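Long-range contacts in serine protease inhibitor 2 (PDB 3PZF), which inhibits the CLIP-domain serine proteases CLIPB9, CLIPB10 and CLIPB4, thereby holding back phenoloxidase activation and negatively regulating melanization in mosquito hemolymph: residues A[15-21]-A[379-384]; A[180-184]-A[335-339]; A[185-191]-A[237-241]. Residue numbers count along the deposited sequence, not the author numbering.

Overall arrangement
All three contacts reach sheets A and B of the serpin fold, and along the chain they are nested: interaction 1 encloses interaction 2, which encloses interaction 3. Strand 177-188 ties the last two together: it pairs with strand 332-341 in interaction 2, and its end enters interaction 3, whose centre lies about 19 Å from that of interaction 2. Interaction 3 adjoins the reactive-centre-loop hinge, residues 344-348: Gly187 and Trp189 hydrogen-bond through their backbones to Ser346 and Leu344, and Tyr239 OH to Ser346 OG. Interaction 1 closes the N-terminal loop over a hairpin turn; its centre is about 22 and 16 Å from those of interactions 2 and 3, with nearest atoms about 10 and 5 Å apart.

Interaction 1 of 3, residues A[15-21]-A[379-384]; sequences GPFQGQR and EDETLG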
loop_
_atom_site.group_PDB
_atom_site.type_symbol
_atom_site.label_atom_id
_atom_site.label_comp_id
_atom_site.label_asym_id
_atom_site.label_seq_id
_atom_site.Cartn_x
_atom_site.Cartn_y
_atom_site.Cartn_z
ATOM N N GLY A 15 18.244 11.067 3.607
ATOM C CA GLY A 15 18.822 10.098 2.693
ATOM C C GLY A 15 18.093 8.758 2.730
ATOM O O GLY A 15 17.277 8.502 3.621
ATOM N N PRO A 16 18.396 7.890 1.754
ATOM C CA PRO A 16 17.748 6.585 1.623
ATOM C C PRO A 16 17.962 5.730 2.859
ATOM O O PRO A 16 18.962 5.886 3.558
ATOM C CB PRO A 16 18.468 5.953 0.425
ATOM C CG PRO A 16 18.985 7.119 -0.374
ATOM C CD PRO A 16 19.329 8.165 0.645
ATOM N N PHE A 17 17.046 4.806 3.081
ATOM C CA PHE A 17 17.124 3.862 4.191
ATOM C C PHE A 17 18.361 2.961 4.101
ATOM O O PHE A 17 18.622 2.359 3.063
ATOM C CB PHE A 17 15.858 3.009 4.171
ATOM C CG PHE A 17 15.770 2.022 5.286
ATOM C CD1 PHE A 17 15.749 2.453 6.601
ATOM C CD2 PHE A 17 15.679 0.665 5.024
ATOM C CE1 PHE A 17 15.653 1.537 7.655
ATOM C CE2 PHE A 17 15.587 -0.261 6.080
ATOM C CZ PHE A 17 15.565 0.186 7.388
ATOM N N GLN A 18 19.109 2.838 5.192
ATOM C CA GLN A 18 20.358 2.050 5.157
ATOM C C GLN A 18 20.244 0.678 5.805
ATOM O O GLN A 18 21.224 -0.094 5.805
ATOM C CB GLN A 18 21.507 2.815 5.817
ATOM C CG GLN A 18 21.802 4.132 5.148
ATOM C CD GLN A 18 23.157 4.662 5.498
ATOM O OE1 GLN A 18 23.712 4.350 6.561
ATOM N NE2 GLN A 18 23.721 5.455 4.597
ATOM N N GLY A 19 19.059 0.365 6.332
ATOM C CA GLY A 19 18.850 -0.896 7.028
ATOM C C GLY A 19 18.275 -1.967 6.125
ATOM O O GLY A 19 18.280 -1.834 4.896
ATOM N N GLN A 20 17.765 -3.037 6.725
ATOM C CA GLN A 20 17.187 -4.117 5.947
ATOM C C GLN A 20 15.699 -4.019 6.149
ATOM O O GLN A 20 15.196 -4.081 7.276
ATOM C CB GLN A 20 17.708 -5.512 6.355
ATOM C CG GLN A 20 19.056 -5.898 5.669
ATOM C CD GLN A 20 19.691 -7.167 6.256
ATOM O OE1 GLN A 20 19.076 -7.860 7.075
ATOM N NE2 GLN A 20 20.933 -7.467 5.844
ATOM N N ARG A 21 14.997 -3.830 5.046
ATOM C CA ARG A 21 13.543 -3.782 5.076
ATOM C C ARG A 21 12.936 -5.136 5.442
ATOM O O ARG A 21 13.355 -6.170 4.914
ATOM C CB ARG A 21 13.064 -3.374 3.691
ATOM C CG ARG A 21 13.537 -1.984 3.324
ATOM C CD ARG A 21 13.341 -1.682 1.826
ATOM N NE ARG A 21 13.852 -0.353 1.513
ATOM C CZ ARG A 21 15.140 -0.064 1.333
ATOM N NH1 ARG A 21 16.076 -1.021 1.425
ATOM N NH2 ARG A 21 15.496 1.187 1.078
ATOM N N GLU A 379 8.007 4.751 0.426
ATOM C CA GLU A 379 8.567 4.142 1.636
ATOM C C GLU A 379 8.838 5.198 2.702
ATOM O O GLU A 379 9.151 6.335 2.379
ATOM C CB GLU A 379 9.843 3.411 1.221
ATOM C CG GLU A 379 10.937 3.237 2.223
ATOM C CD GLU A 379 12.099 2.520 1.574
ATOM O OE1 GLU A 379 11.863 1.438 1.008
ATOM O OE2 GLU A 379 13.227 3.054 1.580
ATOM N N ASP A 380 8.663 4.802 3.961
ATOM C CA ASP A 380 9.156 5.540 5.125
ATOM C C ASP A 380 10.659 5.248 5.202
ATOM O O ASP A 380 11.061 4.133 5.481
ATOM C CB ASP A 380 8.412 5.047 6.382
ATOM C CG ASP A 380 8.881 5.741 7.661
ATOM O OD1 ASP A 380 10.024 6.248 7.699
ATOM O OD2 ASP A 380 8.086 5.789 8.631
ATOM N N GLU A 381 11.489 6.235 4.877
ATOM C CA GLU A 381 12.915 5.987 4.725
ATOM C C GLU A 381 13.627 5.913 6.066
ATOM O O GLU A 381 14.818 5.656 6.102
ATOM C CB GLU A 381 13.553 7.068 3.876
ATOM C CG GLU A 381 12.925 7.129 2.485
ATOM C CD GLU A 381 13.771 7.931 1.553
ATOM O OE1 GLU A 381 14.384 7.314 0.660
ATOM O OE2 GLU A 381 13.852 9.161 1.754
ATOM N N THR A 382 12.907 6.164 7.154
ATOM C CA THR A 382 13.529 6.041 8.486
ATOM C C THR A 382 13.421 4.617 9.011
ATOM O O THR A 382 14.255 4.185 9.825
ATOM C CB THR A 382 12.947 7.002 9.548
ATOM O OG1 THR A 382 11.614 6.611 9.895
ATOM C CG2 THR A 382 12.976 8.452 9.079
ATOM N N LEU A 383 12.435 3.871 8.518
ATOM C CA LEU A 383 12.162 2.539 9.036
ATOM C C LEU A 383 12.030 1.445 7.995
ATOM O O LEU A 383 11.954 0.258 8.361
ATOM C CB LEU A 383 10.895 2.575 9.889
ATOM C CG LEU A 383 11.048 3.393 11.181
ATOM C CD1 LEU A 383 9.695 3.645 11.826
ATOM C CD2 LEU A 383 11.977 2.697 12.147
ATOM N N GLY A 384 11.952 1.828 6.716
ATOM C CA GLY A 384 11.865 0.868 5.633
ATOM C C GLY A 384 10.450 0.480 5.204
ATOM O O GLY A 384 10.276 -0.347 4.319
HETATM O O HOH W 1 15.059 4.748 0.981
#
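The turn of the sheet B hairpin, strands 374-380 and 386-392, receives the N-terminal loop here. An Asx turn begins this connection: Asp380 OD1 accepts from Thr382 N at 2.9 Å, and Gly384 N reaches back to Asp380 O at 2.8 Å. Phe17 is laid over the turn. Its CD1 approaches Glu381 O to 3.4 Å at the ring edge, while Gly384 CA sits 3.9 Å from the ring centroid and 11° off the normal, a CH-pi contact over the face. Glycine at 384 fits twice over: its phi/psi of 92°/2° would jam a side chain against the preceding carbonyl, and an ideal CB would come 3.0 Å from Phe17 CE2.

The polar half of the contact is a two-pronged salt bridge. Arg21 NE donates to Glu379 OE1 at 2.7 Å and Arg21 NH2 to Glu379 OE2 at 3.0 Å, with near-straight angles of 166° and 159°. Water 1 extends this network, accepting from Phe17 N at 2.9 Å and donating to Glu379 OE2 at 2.6 Å and Glu381 OE1 at 2.7 Å. Glu381 also forms a salt bridge with Arg236.

Tyr247 of strand 244-251 touches Pro16, Glu379 and Glu381; helix 266-274 meets Arg21 through His270 and Leu273, and helix 83-98 packs on Leu383.

Interaction 2 of 3, residues A[180-184]-A[335-339]; sequences VNVIY and QKAGI
Build two extended strands, phi/psi near -135°/145°, parallel within 11°, axes 4.9 Å apart at closest. Asn181 pairs with Gln335 (CA-CA 4.7 Å) and Val182 with Lys336 (5.0 Å); Ile183 CA and Ala337 CA are 5.4 Å apart.

Between the two segments one direct backbone hydrogen bond forms, Lys336 N to Asn181 O at 3.0 Å; the same oxygen lies 3.2 Å from Gln335 CA, and Val182 CA approaches Lys336 O to 3.3 Å. Asn181 also hydrogen-bonds Phe334 through the backbone. Water 2 bridges the strands, donating to Ile183 O at 2.8 Å and accepting from Gly338 N at 3.0 Å. This is the central seam of serpin sheet A, where the cleaved reactive-centre loop inserts.

Asn181 (chi1 t), Ile183 (tt), Gln335 and Ala337 share one face, with Ile183 CG2 3.6 Å from Ala337 CB and helix 45-58 covering Asn181 and Gln335; Asn181 OD1 is hydrogen-bonded to Thr110 OG1. Val182 (m) and Lys336 (all t) occupy the other face, Lys336 NZ hydrogen-bonded to Glu165 O.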
loop_
_atom_site.group_PDB
_atom_site.type_symbol
_atom_site.label_atom_id
_atom_site.label_comp_id
_atom_site.label_asym_id
_atom_site.label_seq_id
_atom_site.Cartn_x
_atom_site.Cartn_y
_atom_site.Cartn_z
ATOM N N VAL A 180 -12.131 -3.445 6.809
ATOM C CA VAL A 180 -11.923 -2.478 5.724
ATOM C C VAL A 180 -10.708 -1.644 6.050
ATOM O O VAL A 180 -10.567 -1.190 7.171
ATOM C CB VAL A 180 -13.151 -1.547 5.581
ATOM C CG1 VAL A 180 -12.915 -0.509 4.472
ATOM C CG2 VAL A 180 -14.384 -2.357 5.259
ATOM N N ASN A 181 -9.818 -1.466 5.076
ATOM C CA ASN A 181 -8.677 -0.599 5.244
ATOM C C ASN A 181 -8.546 0.357 4.065
ATOM O O ASN A 181 -8.686 -0.040 2.914
ATOM C CB ASN A 181 -7.390 -1.416 5.361
ATOM C CG ASN A 181 -6.152 -0.543 5.361
ATOM O OD1 ASN A 181 -5.764 0.021 6.391
ATOM N ND2 ASN A 181 -5.540 -0.414 4.216
ATOM N N VAL A 182 -8.270 1.619 4.365
ATOM C CA VAL A 182 -7.996 2.600 3.327
ATOM C C VAL A 182 -6.779 3.418 3.736
ATOM O O VAL A 182 -6.377 3.450 4.897
ATOM C CB VAL A 182 -9.198 3.549 3.041
ATOM C CG1 VAL A 182 -10.390 2.763 2.477
ATOM C CG2 VAL A 182 -9.622 4.281 4.302
ATOM N N ILE A 183 -6.179 4.079 2.757
ATOM C CA ILE A 183 -4.995 4.879 3.012
ATOM C C ILE A 183 -5.068 6.108 2.133
ATOM O O ILE A 183 -5.654 6.062 1.049
ATOM C CB ILE A 183 -3.705 4.117 2.710
ATOM C CG1 ILE A 183 -2.497 4.954 3.158
ATOM C CG2 ILE A 183 -3.643 3.781 1.209
ATOM C CD1 ILE A 183 -1.157 4.200 3.081
ATOM N N TYR A 184 -4.535 7.215 2.633
ATOM C CA TYR A 184 -4.599 8.482 1.905
ATOM C C TYR A 184 -3.282 9.194 2.126
ATOM O O TYR A 184 -2.702 9.116 3.221
ATOM C CB TYR A 184 -5.773 9.330 2.407
ATOM C CG TYR A 184 -5.650 10.806 2.081
ATOM C CD1 TYR A 184 -6.098 11.307 0.869
ATOM C CD2 TYR A 184 -5.071 11.691 2.984
ATOM C CE1 TYR A 184 -5.997 12.665 0.570
ATOM C CE2 TYR A 184 -4.965 13.045 2.699
ATOM C CZ TYR A 184 -5.424 13.525 1.494
ATOM O OH TYR A 184 -5.308 14.867 1.211
ATOM N N GLN A 335 -9.573 -3.585 0.803
ATOM C CA GLN A 335 -8.633 -2.488 0.921
ATOM C C GLN A 335 -8.791 -1.582 -0.289
ATOM O O GLN A 335 -8.986 -2.066 -1.411
ATOM C CB GLN A 335 -7.175 -2.993 0.954
ATOM C CG GLN A 335 -6.188 -1.845 0.992
ATOM C CD GLN A 335 -4.727 -2.273 1.206
ATOM O OE1 GLN A 335 -4.166 -2.133 2.302
ATOM N NE2 GLN A 335 -4.095 -2.728 0.140
ATOM N N LYS A 336 -8.737 -0.276 -0.081
ATOM C CA LYS A 336 -8.735 0.638 -1.235
ATOM C C LYS A 336 -7.707 1.735 -1.002
ATOM O O LYS A 336 -7.473 2.161 0.129
ATOM C CB LYS A 336 -10.109 1.260 -1.458
ATOM C CG LYS A 336 -10.204 2.122 -2.749
ATOM C CD LYS A 336 -11.725 2.381 -3.100
ATOM C CE LYS A 336 -11.887 2.975 -4.509
ATOM N NZ LYS A 336 -13.354 3.086 -4.952
ATOM N N ALA A 337 -7.079 2.173 -2.092
ATOM C CA ALA A 337 -6.041 3.210 -2.043
ATOM C C ALA A 337 -6.152 4.077 -3.283
ATOM O O ALA A 337 -6.402 3.552 -4.359
ATOM C CB ALA A 337 -4.663 2.569 -2.010
ATOM N N GLY A 338 -5.945 5.382 -3.139
ATOM C CA GLY A 338 -5.839 6.250 -4.316
ATOM C C GLY A 338 -4.429 6.812 -4.394
ATOM O O GLY A 338 -3.752 6.942 -3.388
ATOM N N ILE A 339 -3.969 7.161 -5.581
ATOM C CA ILE A 339 -2.622 7.742 -5.712
ATOM C C ILE A 339 -2.696 8.715 -6.872
ATOM O O ILE A 339 -3.392 8.468 -7.850
ATOM C CB ILE A 339 -1.559 6.678 -5.985
ATOM C CG1 ILE A 339 -0.125 7.272 -5.939
ATOM C CG2 ILE A 339 -1.850 5.953 -7.311
ATOM C CD1 ILE A 339 0.332 7.780 -4.527
HETATM O O HOH W 2 -6.447 7.568 -1.156
#

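Interaction 3 of 3, residues A[185-191]-A[237-241]; sequences FKGLWTY and LPYRG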
loop_
_atom_site.group_PDB
_atom_site.type_symbol
_atom_site.label_atom_id
_atom_site.label_comp_id
_atom_site.label_asym_id
_atom_site.label_seq_id
_atom_site.Cartn_x
_atom_site.Cartn_y
_atom_site.Cartn_z
ATOM N N PHE A 185 -2.776 9.859 1.086
ATOM C CA PHE A 185 -1.483 10.510 1.198
ATOM C C PHE A 185 -1.424 11.761 0.339
ATOM O O PHE A 185 -1.671 11.711 -0.856
ATOM C CB PHE A 185 -0.364 9.571 0.775
ATOM C CG PHE A 185 0.955 10.264 0.590
ATOM C CD1 PHE A 185 1.543 10.957 1.639
ATOM C CD2 PHE A 185 1.598 10.235 -0.633
ATOM C CE1 PHE A 185 2.764 11.601 1.464
ATOM C CE2 PHE A 185 2.823 10.883 -0.812
ATOM C CZ PHE A 185 3.396 11.572 0.243
ATOM N N LYS A 186 -1.130 12.878 0.993
ATOM C CA LYS A 186 -0.863 14.130 0.331
ATOM C C LYS A 186 0.550 14.548 0.682
ATOM O O LYS A 186 0.937 14.576 1.863
ATOM C CB LYS A 186 -1.850 15.202 0.798
ATOM C CG LYS A 186 -1.523 16.586 0.253
ATOM C CD LYS A 186 -2.463 17.653 0.792
ATOM C CE LYS A 186 -3.912 17.350 0.448
ATOM N N GLY A 187 1.338 14.878 -0.330
ATOM C CA GLY A 187 2.719 15.269 -0.087
ATOM C C GLY A 187 3.292 16.108 -1.220
ATOM O O GLY A 187 2.715 16.170 -2.292
ATOM N N LEU A 188 4.429 16.753 -0.968
ATOM C CA LEU A 188 5.075 17.627 -1.955
ATOM C C LEU A 188 6.432 17.083 -2.307
ATOM O O LEU A 188 7.213 16.677 -1.421
ATOM C CB LEU A 188 5.289 19.034 -1.384
ATOM C CG LEU A 188 4.028 19.874 -1.176
ATOM C CD1 LEU A 188 4.333 21.135 -0.370
ATOM C CD2 LEU A 188 3.451 20.221 -2.525
ATOM N N TRP A 189 6.770 17.102 -3.589
ATOM C CA TRP A 189 8.127 16.734 -3.952
ATOM C C TRP A 189 9.110 17.734 -3.355
ATOM O O TRP A 189 8.865 18.942 -3.378
ATOM C CB TRP A 189 8.317 16.825 -5.478
ATOM C CG TRP A 189 7.483 15.913 -6.315
ATOM C CD1 TRP A 189 6.683 16.285 -7.378
ATOM C CD2 TRP A 189 7.385 14.491 -6.223
ATOM N NE1 TRP A 189 6.086 15.179 -7.931
ATOM C CE2 TRP A 189 6.496 14.064 -7.248
ATOM C CE3 TRP A 189 7.944 13.529 -5.377
ATOM C CZ2 TRP A 189 6.157 12.719 -7.438
ATOM C CZ3 TRP A 189 7.606 12.191 -5.566
ATOM C CH2 TRP A 189 6.727 11.798 -6.585
ATOM N N THR A 190 10.246 17.250 -2.863
ATOM C CA THR A 190 11.335 18.141 -2.516
ATOM C C THR A 190 11.777 18.910 -3.784
ATOM O O THR A 190 12.128 20.086 -3.737
ATOM C CB THR A 190 12.506 17.341 -1.954
ATOM O OG1 THR A 190 12.040 16.560 -0.836
ATOM C CG2 THR A 190 13.645 18.275 -1.525
ATOM N N TYR A 191 11.718 18.239 -4.925
ATOM C CA TYR A 191 12.167 18.837 -6.192
ATOM C C TYR A 191 10.997 18.794 -7.189
ATOM O O TYR A 191 10.808 17.822 -7.894
ATOM C CB TYR A 191 13.372 18.084 -6.742
ATOM C CG TYR A 191 14.541 18.098 -5.770
ATOM C CD1 TYR A 191 15.223 19.283 -5.517
ATOM C CD2 TYR A 191 14.902 16.958 -5.069
ATOM C CE1 TYR A 191 16.275 19.325 -4.616
ATOM C CE2 TYR A 191 15.962 16.993 -4.157
ATOM C CZ TYR A 191 16.635 18.177 -3.946
ATOM O OH TYR A 191 17.666 18.218 -3.043
ATOM N N LEU A 237 12.494 9.815 -5.943
ATOM C CA LEU A 237 12.042 11.203 -5.790
ATOM C C LEU A 237 11.516 11.391 -4.372
ATOM O O LEU A 237 10.475 10.821 -4.016
ATOM C CB LEU A 237 10.902 11.546 -6.771
ATOM C CG LEU A 237 11.261 11.375 -8.248
ATOM C CD1 LEU A 237 10.061 11.911 -9.107
ATOM C CD2 LEU A 237 12.594 12.076 -8.602
ATOM N N PRO A 238 12.229 12.171 -3.564
ATOM C CA PRO A 238 11.850 12.401 -2.168
ATOM C C PRO A 238 10.690 13.381 -2.028
ATOM O O PRO A 238 10.551 14.277 -2.853
ATOM C CB PRO A 238 13.114 13.025 -1.576
ATOM C CG PRO A 238 13.775 13.702 -2.757
ATOM C CD PRO A 238 13.551 12.755 -3.875
ATOM N N TYR A 239 9.881 13.210 -0.984
ATOM C CA TYR A 239 8.906 14.220 -0.595
ATOM C C TYR A 239 9.441 15.082 0.549
ATOM O O TYR A 239 10.272 14.624 1.330
ATOM C CB TYR A 239 7.611 13.548 -0.115
ATOM C CG TYR A 239 6.835 12.791 -1.166
ATOM C CD1 TYR A 239 5.935 13.446 -2.008
ATOM C CD2 TYR A 239 6.963 11.416 -1.281
ATOM C CE1 TYR A 239 5.198 12.741 -2.952
ATOM C CE2 TYR A 239 6.219 10.703 -2.218
ATOM C CZ TYR A 239 5.349 11.372 -3.050
ATOM O OH TYR A 239 4.612 10.666 -3.981
ATOM N N ARG A 240 8.934 16.305 0.693
ATOM C CA ARG A 240 9.315 17.152 1.823
ATOM C C ARG A 240 8.880 16.499 3.129
ATOM O O ARG A 240 7.841 15.849 3.188
ATOM C CB ARG A 240 8.673 18.535 1.703
ATOM C CG ARG A 240 9.092 19.281 0.439
ATOM C CD ARG A 240 8.739 20.749 0.474
ATOM N NE ARG A 240 9.142 21.368 -0.789
ATOM C CZ ARG A 240 10.369 21.816 -1.057
ATOM N NH1 ARG A 240 11.331 21.742 -0.138
ATOM N NH2 ARG A 240 10.634 22.348 -2.249
ATOM N N GLY A 241 9.690 16.670 4.165
ATOM C CA GLY A 241 9.379 16.109 5.469
ATOM C C GLY A 241 10.475 15.217 6.035
ATOM O O GLY A 241 10.379 14.772 7.182
HETATM O O HOH W 3 5.525 16.443 1.679
HETATM O O HOH W 4 11.679 15.341 -5.239
#
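Two carbonyls accept all the direct hydrogen bonds between the end of strand 177-188 and the turn after strand 232-238. Leu188 O accepts from Arg240 N at 2.8 Å (159°), with Tyr239 CA also 3.1 Å from it. Pro238 O is more heavily used: Thr190 N donates at 3.0 Å (169°), water 4 donates at 2.8 Å, and Thr190 OG1 adds a weak bond at 3.4 Å. Two waters serve three further backbone groups: water 4 accepts from Tyr191 N at 2.9 Å, while water 3 accepts from Leu188 N at 2.9 Å and donates to Arg240 O at 2.8 Å.

This is the breach of the serpin fold, the upper end of sheet A beside the reactive-loop hinge. Trp189 shares backbone bonding with Leu344 and its NE1 donates to Asn342 O; Tyr239 OH pairs with Ser346 OG. The Arg240 guanidinium lies close to Thr190 O (NH2 to O 3.1 Å), but the angle is too poor for a hydrogen bond; its NH1 instead makes a salt bridge with Glu353.

Phe185, Trp189 and Tyr239 form an aromatic cluster. Trp189 and Tyr239 form an offset stack, centroids 4.5 Å apart and planes at 14°, and Leu237 CD1 covers the far indole face 4.2 Å from the six-membered-ring centroid. Phe185 points its edge at the other face of Tyr239, centroids 4.8 Å apart and planes at 86°.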